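Local coordinates for Aureochrome1 (PDB 3UE6), which senses blue light through a PAS/LOV domain that holds flavin mononucleotide as its chromophore, captured here in the dark state, at residues V49-S54 against N58-A63; D97-A102 against V111-Y116; A130-S135 against N141-Q146. All coordinates share one frame; numbering follows the deposited sequence.

Contact 1: residues V49-S54 against N58-A63. With FMN (flavin mononucleotide), chain G.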
loop_
_atom_site.group_PDB
_atom_site.type_symbol
_atom_site.label_atom_id
_atom_site.label_comp_id
_atom_site.label_asym_id
_atom_site.label_seq_id
_atom_site.Cartn_x
_atom_site.Cartn_y
_atom_site.Cartn_z
ATOM N N VAL A 49 -1.898 6.217 -4.447
ATOM C CA VAL A 49 -1.168 5.610 -5.550
ATOM C C VAL A 49 0.024 4.809 -5.027
ATOM O O VAL A 49 0.443 4.974 -3.879
ATOM C CB VAL A 49 -0.675 6.666 -6.565
ATOM C CG1 VAL A 49 -1.853 7.442 -7.150
ATOM C CG2 VAL A 49 0.305 7.612 -5.900
ATOM N N ILE A 50 0.551 3.932 -5.873
ATOM C CA ILE A 50 1.790 3.225 -5.580
ATOM C C ILE A 50 2.762 3.469 -6.725
ATOM O O ILE A 50 2.415 3.277 -7.889
ATOM C CB ILE A 50 1.581 1.707 -5.474
ATOM C CG1 ILE A 50 0.417 1.369 -4.542
ATOM C CG2 ILE A 50 2.861 1.036 -4.990
ATOM C CD1 ILE A 50 0.764 1.442 -3.073
ATOM N N THR A 51 3.976 3.895 -6.398
ATOM C CA THR A 51 5.009 4.077 -7.411
ATOM C C THR A 51 6.096 3.025 -7.265
ATOM O O THR A 51 6.279 2.457 -6.189
ATOM C CB THR A 51 5.639 5.473 -7.327
ATOM O OG1 THR A 51 6.386 5.584 -6.110
ATOM C CG2 THR A 51 4.563 6.541 -7.370
ATOM N N ASP A 52 6.810 2.769 -8.355
ATOM C CA ASP A 52 7.937 1.851 -8.339
ATOM C C ASP A 52 9.237 2.641 -8.407
ATOM O O ASP A 52 9.567 3.215 -9.446
ATOM C CB ASP A 52 7.851 0.882 -9.517
ATOM C CG ASP A 52 8.785 -0.301 -9.371
ATOM O OD1 ASP A 52 9.853 -0.148 -8.741
ATOM O OD2 ASP A 52 8.442 -1.388 -9.885
ATOM N N ALA A 53 9.972 2.673 -7.301
ATOM C CA ALA A 53 11.200 3.457 -7.233
ATOM C C ALA A 53 12.339 2.869 -8.071
ATOM O O ALA A 53 13.256 3.588 -8.465
ATOM C CB ALA A 53 11.639 3.627 -5.783
ATOM N N SER A 54 12.277 1.567 -8.340
ATOM C CA SER A 54 13.333 0.888 -9.091
ATOM C C SER A 54 13.241 1.209 -10.576
ATOM O O SER A 54 14.202 1.029 -11.325
ATOM C CB SER A 54 13.251 -0.628 -8.889
ATOM O OG SER A 54 12.114 -1.173 -9.540
ATOM N N ASN A 58 10.428 6.958 -10.988
ATOM C CA ASN A 58 9.415 6.679 -9.970
ATOM C C ASN A 58 7.976 6.742 -10.493
ATOM O O ASN A 58 7.180 7.559 -10.028
ATOM C CB ASN A 58 9.591 7.673 -8.819
ATOM C CG ASN A 58 9.094 7.138 -7.491
ATOM O OD1 ASN A 58 8.927 7.895 -6.537
ATOM N ND2 ASN A 58 8.872 5.831 -7.414
ATOM N N PRO A 59 7.637 5.875 -11.462
ATOM C CA PRO A 59 6.329 5.927 -12.128
ATOM C C PRO A 59 5.222 5.230 -11.343
ATOM O O PRO A 59 5.501 4.346 -10.530
ATOM C CB PRO A 59 6.579 5.174 -13.433
ATOM C CG PRO A 59 7.629 4.173 -13.073
ATOM C CD PRO A 59 8.506 4.826 -12.030
ATOM N N ILE A 60 3.978 5.635 -11.599
ATOM C CA ILE A 60 2.810 5.030 -10.969
ATOM C C ILE A 60 2.579 3.625 -11.503
ATOM O O ILE A 60 2.632 3.394 -12.713
ATOM C CB ILE A 60 1.536 5.845 -11.253
ATOM C CG1 ILE A 60 1.634 7.244 -10.643
ATOM C CG2 ILE A 60 0.305 5.116 -10.732
ATOM C CD1 ILE A 60 0.422 8.108 -10.933
ATOM N N VAL A 61 2.300 2.687 -10.604
ATOM C CA VAL A 61 2.055 1.309 -11.012
ATOM C C VAL A 61 0.714 0.788 -10.488
ATOM O O VAL A 61 0.250 -0.279 -10.890
ATOM C CB VAL A 61 3.210 0.378 -10.604
ATOM C CG1 VAL A 61 4.433 0.661 -11.468
ATOM C CG2 VAL A 61 3.548 0.551 -9.127
ATOM N N TYR A 62 0.101 1.551 -9.589
ATOM C CA TYR A 62 -1.294 1.334 -9.229
ATOM C C TYR A 62 -1.928 2.635 -8.740
ATOM O O TYR A 62 -1.261 3.463 -8.122
ATOM C CB TYR A 62 -1.453 0.224 -8.184
ATOM C CG TYR A 62 -2.904 0.002 -7.803
ATOM C CD1 TYR A 62 -3.690 -0.922 -8.479
ATOM C CD2 TYR A 62 -3.493 0.739 -6.784
ATOM C CE1 TYR A 62 -5.020 -1.112 -8.146
ATOM C CE2 TYR A 62 -4.818 0.558 -6.443
ATOM C CZ TYR A 62 -5.578 -0.370 -7.123
ATOM O OH TYR A 62 -6.899 -0.550 -6.781
ATOM N N ALA A 63 -3.217 2.809 -9.024
ATOM C CA ALA A 63 -3.958 3.978 -8.558
ATOM C C ALA A 63 -5.384 3.589 -8.164
ATOM O O ALA A 63 -6.076 2.893 -8.912
ATOM C CB ALA A 63 -3.972 5.062 -9.625
HETATM N N1 FMN G . 3.113 15.707 -6.364
HETATM C C2 FMN G . 1.951 16.446 -6.440
HETATM O O2 FMN G . 1.996 17.632 -6.775
HETATM N N3 FMN G . 0.742 15.857 -6.138
HETATM C C4 FMN G . 0.685 14.533 -5.765
HETATM O O4 FMN G . -0.391 14.009 -5.499
HETATM C C4A FMN G . 1.854 13.786 -5.691
HETATM N N5 FMN G . 1.820 12.453 -5.318
HETATM C C5A FMN G . 2.987 11.722 -5.245
HETATM C C6 FMN G . 2.940 10.387 -4.869
HETATM C C7 FMN G . 4.108 9.637 -4.790
HETATM C C7M FMN G . 4.049 8.190 -4.382
HETATM C C8 FMN G . 5.328 10.231 -5.090
HETATM C C8M FMN G . 6.584 9.419 -5.004
HETATM C C9 FMN G . 5.374 11.570 -5.466
HETATM C C9A FMN G . 4.203 12.321 -5.545
HETATM N N10 FMN G . 4.231 13.652 -5.931
HETATM C C10 FMN G . 3.068 14.383 -5.992
HETATM C "C1'" FMN G . 5.518 14.353 -6.244
HETATM C "C2'" FMN G . 5.978 14.225 -7.686
HETATM O "O2'" FMN G . 5.796 12.907 -8.139
HETATM C "C3'" FMN G . 7.451 14.614 -7.757
HETATM O "O3'" FMN G . 8.229 13.761 -6.945
HETATM C "C4'" FMN G . 7.623 16.060 -7.306
HETATM O "O4'" FMN G . 6.923 16.900 -8.195
HETATM C "C5'" FMN G . 9.082 16.505 -7.260
HETATM O "O5'" FMN G . 9.793 15.959 -8.350
HETATM P P FMN G . 10.183 16.844 -9.640
HETATM O O1P FMN G . 8.899 17.268 -10.314
HETATM O O2P FMN G . 10.998 16.019 -10.603
HETATM O O3P FMN G . 10.974 18.066 -9.242
#

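Contact 2: residues D97-A102 against V111-Y116. With FMN (flavin mononucleotide), chain G.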
loop_
_atom_site.group_PDB
_atom_site.type_symbol
_atom_site.label_atom_id
_atom_site.label_comp_id
_atom_site.label_asym_id
_atom_site.label_seq_id
_atom_site.Cartn_x
_atom_site.Cartn_y
_atom_site.Cartn_z
ATOM N N ASP A 97 9.480 21.786 -3.955
ATOM C CA ASP A 97 10.831 21.629 -3.426
ATOM C C ASP A 97 10.823 20.725 -2.196
ATOM O O ASP A 97 11.638 19.808 -2.088
ATOM C CB ASP A 97 11.444 22.985 -3.050
ATOM C CG ASP A 97 11.668 23.890 -4.249
ATOM O OD1 ASP A 97 11.890 23.376 -5.360
ATOM O OD2 ASP A 97 11.624 25.125 -4.073
ATOM N N LYS A 98 9.905 20.987 -1.270
ATOM C CA LYS A 98 9.850 20.213 -0.034
ATOM C C LYS A 98 9.613 18.735 -0.331
ATOM O O LYS A 98 10.235 17.868 0.278
ATOM C CB LYS A 98 8.779 20.749 0.923
ATOM C CG LYS A 98 8.725 20.020 2.265
ATOM C CD LYS A 98 7.412 20.287 2.993
ATOM C CE LYS A 98 7.335 19.557 4.331
ATOM N NZ LYS A 98 8.335 20.072 5.303
ATOM N N ILE A 99 8.722 18.451 -1.274
ATOM C CA ILE A 99 8.436 17.071 -1.656
ATOM C C ILE A 99 9.613 16.374 -2.337
ATOM O O ILE A 99 9.937 15.235 -2.011
ATOM C CB ILE A 99 7.197 16.966 -2.565
ATOM C CG1 ILE A 99 5.958 17.492 -1.833
ATOM C CG2 ILE A 99 6.993 15.521 -2.998
ATOM C CD1 ILE A 99 4.722 17.608 -2.710
ATOM N N ARG A 100 10.242 17.046 -3.293
ATOM C CA ARG A 100 11.418 16.482 -3.944
ATOM C C ARG A 100 12.470 16.152 -2.892
ATOM O O ARG A 100 12.967 15.032 -2.826
ATOM C CB ARG A 100 11.983 17.463 -4.974
ATOM C CG ARG A 100 13.154 16.936 -5.778
ATOM C CD ARG A 100 13.410 17.797 -7.007
ATOM N NE ARG A 100 13.591 19.206 -6.662
ATOM C CZ ARG A 100 12.701 20.169 -6.889
ATOM N NH1 ARG A 100 11.547 19.897 -7.480
ATOM N NH2 ARG A 100 12.974 21.414 -6.527
ATOM N N ASN A 101 12.785 17.135 -2.058
ATOM C CA ASN A 101 13.812 16.985 -1.040
ATOM C C ASN A 101 13.532 15.839 -0.061
ATOM O O ASN A 101 14.422 15.042 0.252
ATOM C CB ASN A 101 14.012 18.308 -0.303
ATOM C CG ASN A 101 14.554 18.117 1.092
ATOM O OD1 ASN A 101 15.763 18.014 1.293
ATOM N ND2 ASN A 101 13.657 18.074 2.071
ATOM N N ALA A 102 12.294 15.762 0.417
ATOM C CA ALA A 102 11.873 14.687 1.307
ATOM C C ALA A 102 12.105 13.328 0.664
ATOM O O ALA A 102 12.573 12.388 1.312
ATOM C CB ALA A 102 10.397 14.849 1.658
ATOM N N VAL A 111 2.591 17.539 2.457
ATOM C CA VAL A 111 2.579 18.922 2.008
ATOM C C VAL A 111 1.211 19.288 1.455
ATOM O O VAL A 111 0.514 18.441 0.897
ATOM C CB VAL A 111 3.632 19.169 0.916
ATOM C CG1 VAL A 111 3.768 20.657 0.654
ATOM C CG2 VAL A 111 4.964 18.584 1.328
ATOM N N CYS A 112 0.832 20.550 1.615
ATOM C CA CYS A 112 -0.399 21.057 1.035
ATOM C C CYS A 112 -0.078 21.998 -0.130
ATOM O O CYS A 112 0.517 23.061 0.062
ATOM C CB CYS A 112 -1.238 21.770 2.097
ATOM S SG CYS A 112 -2.865 22.305 1.515
ATOM N N LEU A 113 -0.465 21.591 -1.335
ATOM C CA LEU A 113 -0.221 22.389 -2.536
ATOM C C LEU A 113 -1.407 22.370 -3.503
ATOM O O LEU A 113 -2.257 21.476 -3.447
ATOM C CB LEU A 113 1.058 21.940 -3.257
ATOM C CG LEU A 113 1.411 20.455 -3.414
ATOM C CD1 LEU A 113 0.196 19.564 -3.615
ATOM C CD2 LEU A 113 2.399 20.277 -4.558
ATOM N N LEU A 114 -1.452 23.363 -4.388
ATOM C CA LEU A 114 -2.470 23.425 -5.428
ATOM C C LEU A 114 -2.199 22.387 -6.514
ATOM O O LEU A 114 -1.136 22.389 -7.136
ATOM C CB LEU A 114 -2.490 24.814 -6.062
ATOM C CG LEU A 114 -3.746 25.147 -6.866
ATOM C CD1 LEU A 114 -4.947 25.149 -5.942
ATOM C CD2 LEU A 114 -3.595 26.492 -7.569
ATOM N N ASN A 115 -3.166 21.502 -6.735
ATOM C CA ASN A 115 -3.087 20.532 -7.823
ATOM C C ASN A 115 -4.173 20.745 -8.877
ATOM O O ASN A 115 -5.159 21.444 -8.640
ATOM C CB ASN A 115 -3.152 19.097 -7.289
ATOM C CG ASN A 115 -1.820 18.603 -6.770
ATOM O OD1 ASN A 115 -1.731 17.501 -6.224
ATOM N ND2 ASN A 115 -0.777 19.415 -6.932
ATOM N N TYR A 116 -3.987 20.109 -10.028
ATOM C CA TYR A 116 -4.849 20.311 -11.181
ATOM C C TYR A 116 -5.493 19.014 -11.634
ATOM O O TYR A 116 -4.840 17.973 -11.702
ATOM C CB TYR A 116 -4.043 20.904 -12.337
ATOM C CG TYR A 116 -3.625 22.340 -12.132
ATOM C CD1 TYR A 116 -2.727 22.690 -11.130
ATOM C CD2 TYR A 116 -4.120 23.349 -12.952
ATOM C CE1 TYR A 116 -2.344 24.004 -10.945
ATOM C CE2 TYR A 116 -3.737 24.666 -12.774
ATOM C CZ TYR A 116 -2.850 24.987 -11.771
ATOM O OH TYR A 116 -2.469 26.297 -11.597
HETATM N N1 FMN G . 3.113 15.707 -6.364
HETATM C C2 FMN G . 1.951 16.446 -6.440
HETATM O O2 FMN G . 1.996 17.632 -6.775
HETATM N N3 FMN G . 0.742 15.857 -6.138
HETATM C C4 FMN G . 0.685 14.533 -5.765
HETATM O O4 FMN G . -0.391 14.009 -5.499
HETATM C C4A FMN G . 1.854 13.786 -5.691
HETATM N N5 FMN G . 1.820 12.453 -5.318
HETATM C C5A FMN G . 2.987 11.722 -5.245
HETATM C C6 FMN G . 2.940 10.387 -4.869
HETATM C C7 FMN G . 4.108 9.637 -4.790
HETATM C C7M FMN G . 4.049 8.190 -4.382
HETATM C C8 FMN G . 5.328 10.231 -5.090
HETATM C C8M FMN G . 6.584 9.419 -5.004
HETATM C C9 FMN G . 5.374 11.570 -5.466
HETATM C C9A FMN G . 4.203 12.321 -5.545
HETATM N N10 FMN G . 4.231 13.652 -5.931
HETATM C C10 FMN G . 3.068 14.383 -5.992
HETATM C "C1'" FMN G . 5.518 14.353 -6.244
HETATM C "C2'" FMN G . 5.978 14.225 -7.686
HETATM O "O2'" FMN G . 5.796 12.907 -8.139
HETATM C "C3'" FMN G . 7.451 14.614 -7.757
HETATM O "O3'" FMN G . 8.229 13.761 -6.945
HETATM C "C4'" FMN G . 7.623 16.060 -7.306
HETATM O "O4'" FMN G . 6.923 16.900 -8.195
HETATM C "C5'" FMN G . 9.082 16.505 -7.260
HETATM O "O5'" FMN G . 9.793 15.959 -8.350
HETATM P P FMN G . 10.183 16.844 -9.640
HETATM O O1P FMN G . 8.899 17.268 -10.314
HETATM O O2P FMN G . 10.998 16.019 -10.603
HETATM O O3P FMN G . 10.974 18.066 -9.242
#

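Contact 3: residues A130-S135 against N141-Q146. With FMN (flavin mononucleotide), chain G.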
loop_
_atom_site.group_PDB
_atom_site.type_symbol
_atom_site.label_atom_id
_atom_site.label_comp_id
_atom_site.label_asym_id
_atom_site.label_seq_id
_atom_site.Cartn_x
_atom_site.Cartn_y
_atom_site.Cartn_z
ATOM N N ALA A 130 5.186 8.162 1.614
ATOM C CA ALA A 130 6.009 7.289 2.448
ATOM C C ALA A 130 6.767 6.260 1.621
ATOM O O ALA A 130 6.183 5.564 0.788
ATOM C CB ALA A 130 5.159 6.596 3.509
ATOM N N GLY A 131 8.073 6.172 1.859
ATOM C CA GLY A 131 8.911 5.201 1.180
ATOM C C GLY A 131 8.833 3.827 1.824
ATOM O O GLY A 131 8.761 3.695 3.048
ATOM N N LEU A 132 8.837 2.794 0.991
ATOM C CA LEU A 132 8.834 1.423 1.470
ATOM C C LEU A 132 10.186 0.787 1.161
ATOM O O LEU A 132 10.652 0.843 0.027
ATOM C CB LEU A 132 7.693 0.647 0.816
ATOM C CG LEU A 132 6.353 1.380 0.883
ATOM C CD1 LEU A 132 5.282 0.668 0.066
ATOM C CD2 LEU A 132 5.917 1.551 2.331
ATOM N N ARG A 133 10.813 0.186 2.170
ATOM C CA ARG A 133 12.167 -0.340 2.020
ATOM C C ARG A 133 12.193 -1.855 2.106
ATOM O O ARG A 133 11.327 -2.461 2.735
ATOM C CB ARG A 133 13.085 0.247 3.088
ATOM C CG ARG A 133 13.207 1.754 3.029
ATOM C CD ARG A 133 13.660 2.320 4.355
ATOM N NE ARG A 133 13.590 3.777 4.372
ATOM C CZ ARG A 133 14.555 4.576 3.928
ATOM N NH1 ARG A 133 15.670 4.062 3.424
ATOM N NH2 ARG A 133 14.403 5.892 3.987
ATOM N N ASP A 134 13.189 -2.459 1.464
ATOM C CA ASP A 134 13.415 -3.899 1.555
ATOM C C ASP A 134 14.176 -4.234 2.839
ATOM O O ASP A 134 14.472 -3.346 3.639
ATOM C CB ASP A 134 14.162 -4.413 0.314
ATOM C CG ASP A 134 15.447 -3.649 0.037
ATOM O OD1 ASP A 134 16.091 -3.191 1.000
ATOM O OD2 ASP A 134 15.822 -3.512 -1.146
ATOM N N SER A 135 14.491 -5.508 3.046
ATOM C CA SER A 135 15.175 -5.912 4.273
ATOM C C SER A 135 16.551 -5.250 4.375
ATOM O O SER A 135 17.110 -5.107 5.464
ATOM C CB SER A 135 15.297 -7.438 4.363
ATOM O OG SER A 135 16.109 -7.962 3.324
ATOM N N ASN A 141 9.465 1.055 -3.092
ATOM C CA ASN A 141 8.163 1.561 -3.504
ATOM C C ASN A 141 7.809 2.810 -2.723
ATOM O O ASN A 141 8.354 3.060 -1.648
ATOM C CB ASN A 141 7.070 0.523 -3.249
ATOM C CG ASN A 141 7.085 -0.607 -4.249
ATOM O OD1 ASN A 141 7.370 -1.751 -3.900
ATOM N ND2 ASN A 141 6.751 -0.302 -5.499
ATOM N N TYR A 142 6.876 3.586 -3.259
ATOM C CA TYR A 142 6.319 4.714 -2.532
ATOM C C TYR A 142 4.805 4.607 -2.527
ATOM O O TYR A 142 4.207 4.145 -3.499
ATOM C CB TYR A 142 6.740 6.036 -3.177
ATOM C CG TYR A 142 8.136 6.512 -2.830
ATOM C CD1 TYR A 142 8.365 7.285 -1.698
ATOM C CD2 TYR A 142 9.219 6.207 -3.642
ATOM C CE1 TYR A 142 9.635 7.734 -1.378
ATOM C CE2 TYR A 142 10.495 6.649 -3.334
ATOM C CZ TYR A 142 10.699 7.412 -2.198
ATOM O OH TYR A 142 11.965 7.857 -1.877
ATOM N N VAL A 143 4.186 5.021 -1.429
ATOM C CA VAL A 143 2.738 5.151 -1.388
ATOM C C VAL A 143 2.373 6.623 -1.206
ATOM O O VAL A 143 2.841 7.278 -0.277
ATOM C CB VAL A 143 2.106 4.273 -0.278
ATOM C CG1 VAL A 143 2.781 4.519 1.068
ATOM C CG2 VAL A 143 0.603 4.510 -0.192
ATOM N N GLY A 144 1.570 7.151 -2.124
ATOM C CA GLY A 144 1.127 8.532 -2.044
ATOM C C GLY A 144 -0.334 8.601 -1.646
ATOM O O GLY A 144 -1.154 7.829 -2.137
ATOM N N VAL A 145 -0.664 9.524 -0.749
ATOM C CA VAL A 145 -2.045 9.697 -0.311
ATOM C C VAL A 145 -2.511 11.130 -0.543
ATOM O O VAL A 145 -1.936 12.077 -0.004
ATOM C CB VAL A 145 -2.221 9.342 1.175
ATOM C CG1 VAL A 145 -3.656 9.595 1.607
ATOM C CG2 VAL A 145 -1.831 7.896 1.423
ATOM N N GLN A 146 -3.558 11.285 -1.345
ATOM C CA GLN A 146 -4.090 12.604 -1.665
ATOM C C GLN A 146 -5.398 12.861 -0.926
ATOM O O GLN A 146 -6.129 11.930 -0.592
ATOM C CB GLN A 146 -4.305 12.747 -3.174
ATOM C CG GLN A 146 -3.045 12.598 -4.005
ATOM C CD GLN A 146 -2.561 11.164 -4.088
ATOM O OE1 GLN A 146 -3.328 10.222 -3.875
ATOM N NE2 GLN A 146 -1.281 10.990 -4.400
HETATM N N1 FMN G . 3.113 15.707 -6.364
HETATM C C2 FMN G . 1.951 16.446 -6.440
HETATM O O2 FMN G . 1.996 17.632 -6.775
HETATM N N3 FMN G . 0.742 15.857 -6.138
HETATM C C4 FMN G . 0.685 14.533 -5.765
HETATM O O4 FMN G . -0.391 14.009 -5.499
HETATM C C4A FMN G . 1.854 13.786 -5.691
HETATM N N5 FMN G . 1.820 12.453 -5.318
HETATM C C5A FMN G . 2.987 11.722 -5.245
HETATM C C6 FMN G . 2.940 10.387 -4.869
HETATM C C7 FMN G . 4.108 9.637 -4.790
HETATM C C7M FMN G . 4.049 8.190 -4.382
HETATM C C8 FMN G . 5.328 10.231 -5.090
HETATM C C8M FMN G . 6.584 9.419 -5.004
HETATM C C9 FMN G . 5.374 11.570 -5.466
HETATM C C9A FMN G . 4.203 12.321 -5.545
HETATM N N10 FMN G . 4.231 13.652 -5.931
HETATM C C10 FMN G . 3.068 14.383 -5.992
HETATM C "C1'" FMN G . 5.518 14.353 -6.244
HETATM C "C2'" FMN G . 5.978 14.225 -7.686
HETATM O "O2'" FMN G . 5.796 12.907 -8.139
HETATM C "C3'" FMN G . 7.451 14.614 -7.757
HETATM O "O3'" FMN G . 8.229 13.761 -6.945
HETATM C "C4'" FMN G . 7.623 16.060 -7.306
HETATM O "O4'" FMN G . 6.923 16.900 -8.195
HETATM C "C5'" FMN G . 9.082 16.505 -7.260
HETATM O "O5'" FMN G . 9.793 15.959 -8.350
HETATM P P FMN G . 10.183 16.844 -9.640
HETATM O O1P FMN G . 8.899 17.268 -10.314
HETATM O O2P FMN G . 10.998 16.019 -10.603
HETATM O O3P FMN G . 10.974 18.066 -9.242
#

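Contact 1: residues V49-S54 against N58-A63
Thr51 and Asn58 cross obliquely beside the flavin, and Asn58 ND2 lies 2.8 Å from Thr51 OG1. This hydrogen bond is weak on the evidence of its N-H...O angle of 117°. Thr51 OG1 sits over the backbone, flanked by N and C (chi1 68°), which turns the methyl CG2 toward the dimethylbenzene end of the flavin, 3.5 Å from FMN C7M; Asn58 OD1 meets the other methyl, FMN C8M. Val49 divides its branches: CG1 packs on Ala63 CB at 4.0 Å, while CG2 approaches FMN C6 at the same separation. Ile50 and Tyr62 project from the other face of the sheet, Ile50 CG1 against Tyr62 CB at 4.3 Å, and Tyr62 OH makes a weak hydrogen bond with Asn141 OD1 of the second subunit. The strands, antiparallel at 163°, contain a classic beta bulge: Ile50 O takes Val61 N at 2.8 Å and, weakly, Tyr62 N at 3.4 Å. Ile50 also packs on Ile50 of the second subunit. Chemically, then, Val49, Thr51 and Asn58 meet the xylene end of the flavin with methyl groups and one amide oxygen, without hydrogen-bonding to it, whereas Ile50 and Tyr62 contribute to the dimer interface.

Contact 2: residues D97-A102 against V111-Y116
Asn115 OD1 is gripped by two donors, FMN N3 and Asn125 ND2. The flavin bond is 3.0 Å from FMN N3 to Asn115 OD1 and almost straight, with an N-H...O angle of 177°. The amide's other end holds less firmly: Asn115 ND2 gives a weak bond to FMN O2 at 3.3 Å and another weak one to Leu114 O. With chi1 at -81°, CG stands beside the backbone N and the amide reaches the pyrimidine edge, where its acceptor and donor match the N3 and O2 of the flavin. A leucine here would probably leave FMN N3 without this acceptor and Asn125 ND2 without its mate, so that the pyrimidine edge is less firmly fixed. At the cofactor's other end Arg100 NH1 binds FMN O3P at 2.6 Å, the oxygen lying at the edge of the guanidinium near its plane, while Arg100 NH2 is salt-bridged to Asp97 OD1 with poor hydrogen-bond geometry. Ile99, Arg100, Leu113 and Asn115 thus line the FMN pocket of this PAS/LOV domain, helix holding phosphate and strand holding pyrimidine.

Between these polar ends the helix and strand meet through hydrocarbon alone. Val111 CG2 receives Ile99 CG1 at 3.5 Å and the aliphatic part of Lys98, with CD at 3.4 Å; Lys98 NZ continues to a salt bridge with Glu164. Ile99 CD1 and Leu113 CD2 reach tip to tip at 4.0 Å, and Leu113 CD2 also touches FMN O2 at 3.5 Å, whereas Ile99 CG2 lies against the ribityl carbon C1'.

The axes of 97-102 and 111-116 approach to 9.7 Å, their directions 135° apart. Strand 122-133 borders strand 109-116 in the sheet, and helix 151-161 packs on Cys112, whose CB leaves the backbone away from 97-102.

Contact 3: residues A130-S135 against N141-Q146
The beta hairpin of strands 122-133 and 139-145 belongs to the antiparallel sheet of the PAS/LOV fold, and its second strand runs on to the flavin. The axes of 130-133 and 141-145 come within 4.6 Å and run antiparallel at 151°. Ala130 and Val143 form a hydrogen-bonded pair, Ala130 N to Val143 O at 3.1 Å and Val143 N to Ala130 O at 3.0 Å; Leu132 and Asn141 form the next, Leu132 N to Asn141 O at 2.7 Å, with a weak return bond. One face carries Ala130, Leu132, Asn141 and Val143. There Leu132 lies obliquely across Asn141, with CD1 3.8 Å from Asn141 CB, while Asn141 ND2 turns to a hydrogen bond with Thr51 O of the adjoining strand. Tyr142 occupies the opposite face: its CD1 is 3.6 Å from Gly131 CA, its CB meets FMN C7M, and its hydroxyl bonds weakly to Ile103 O.

Past the strand end, Gln146 is probably the glutamine that, as in other LOV domains, responds to flavin photochemistry. The bend at its chi2, 73°, folds the amide toward the ring, and in this dark structure Gln146 NE2 bonds weakly to FMN O4 at 3.3 Å, with FMN N5 3.5 Å from the same nitrogen.

From the N terminus, contact 1 comes first, closing the short loop between strands 48-52 and 60-63, with three residues between its segments. Contact 2 then brings helix 93-105 back onto the edge strand 109-116, which follows it after a three-residue link, and contact 3 closes the hairpin of strands 122-133 and 139-145. They follow in series; none nests in or crosses another. Contacts 1 and 3, with centres 9 Å apart, join directly because strand 139-145 pairs with strand 48-52, as in Val49 N to Gly144 O. Contacts 2 and 3 do not touch, but strands 109-116 and 122-133 are neighbours. All three therefore reach one sheet, contact 2 tying a helix to it, and all touch the same flavin.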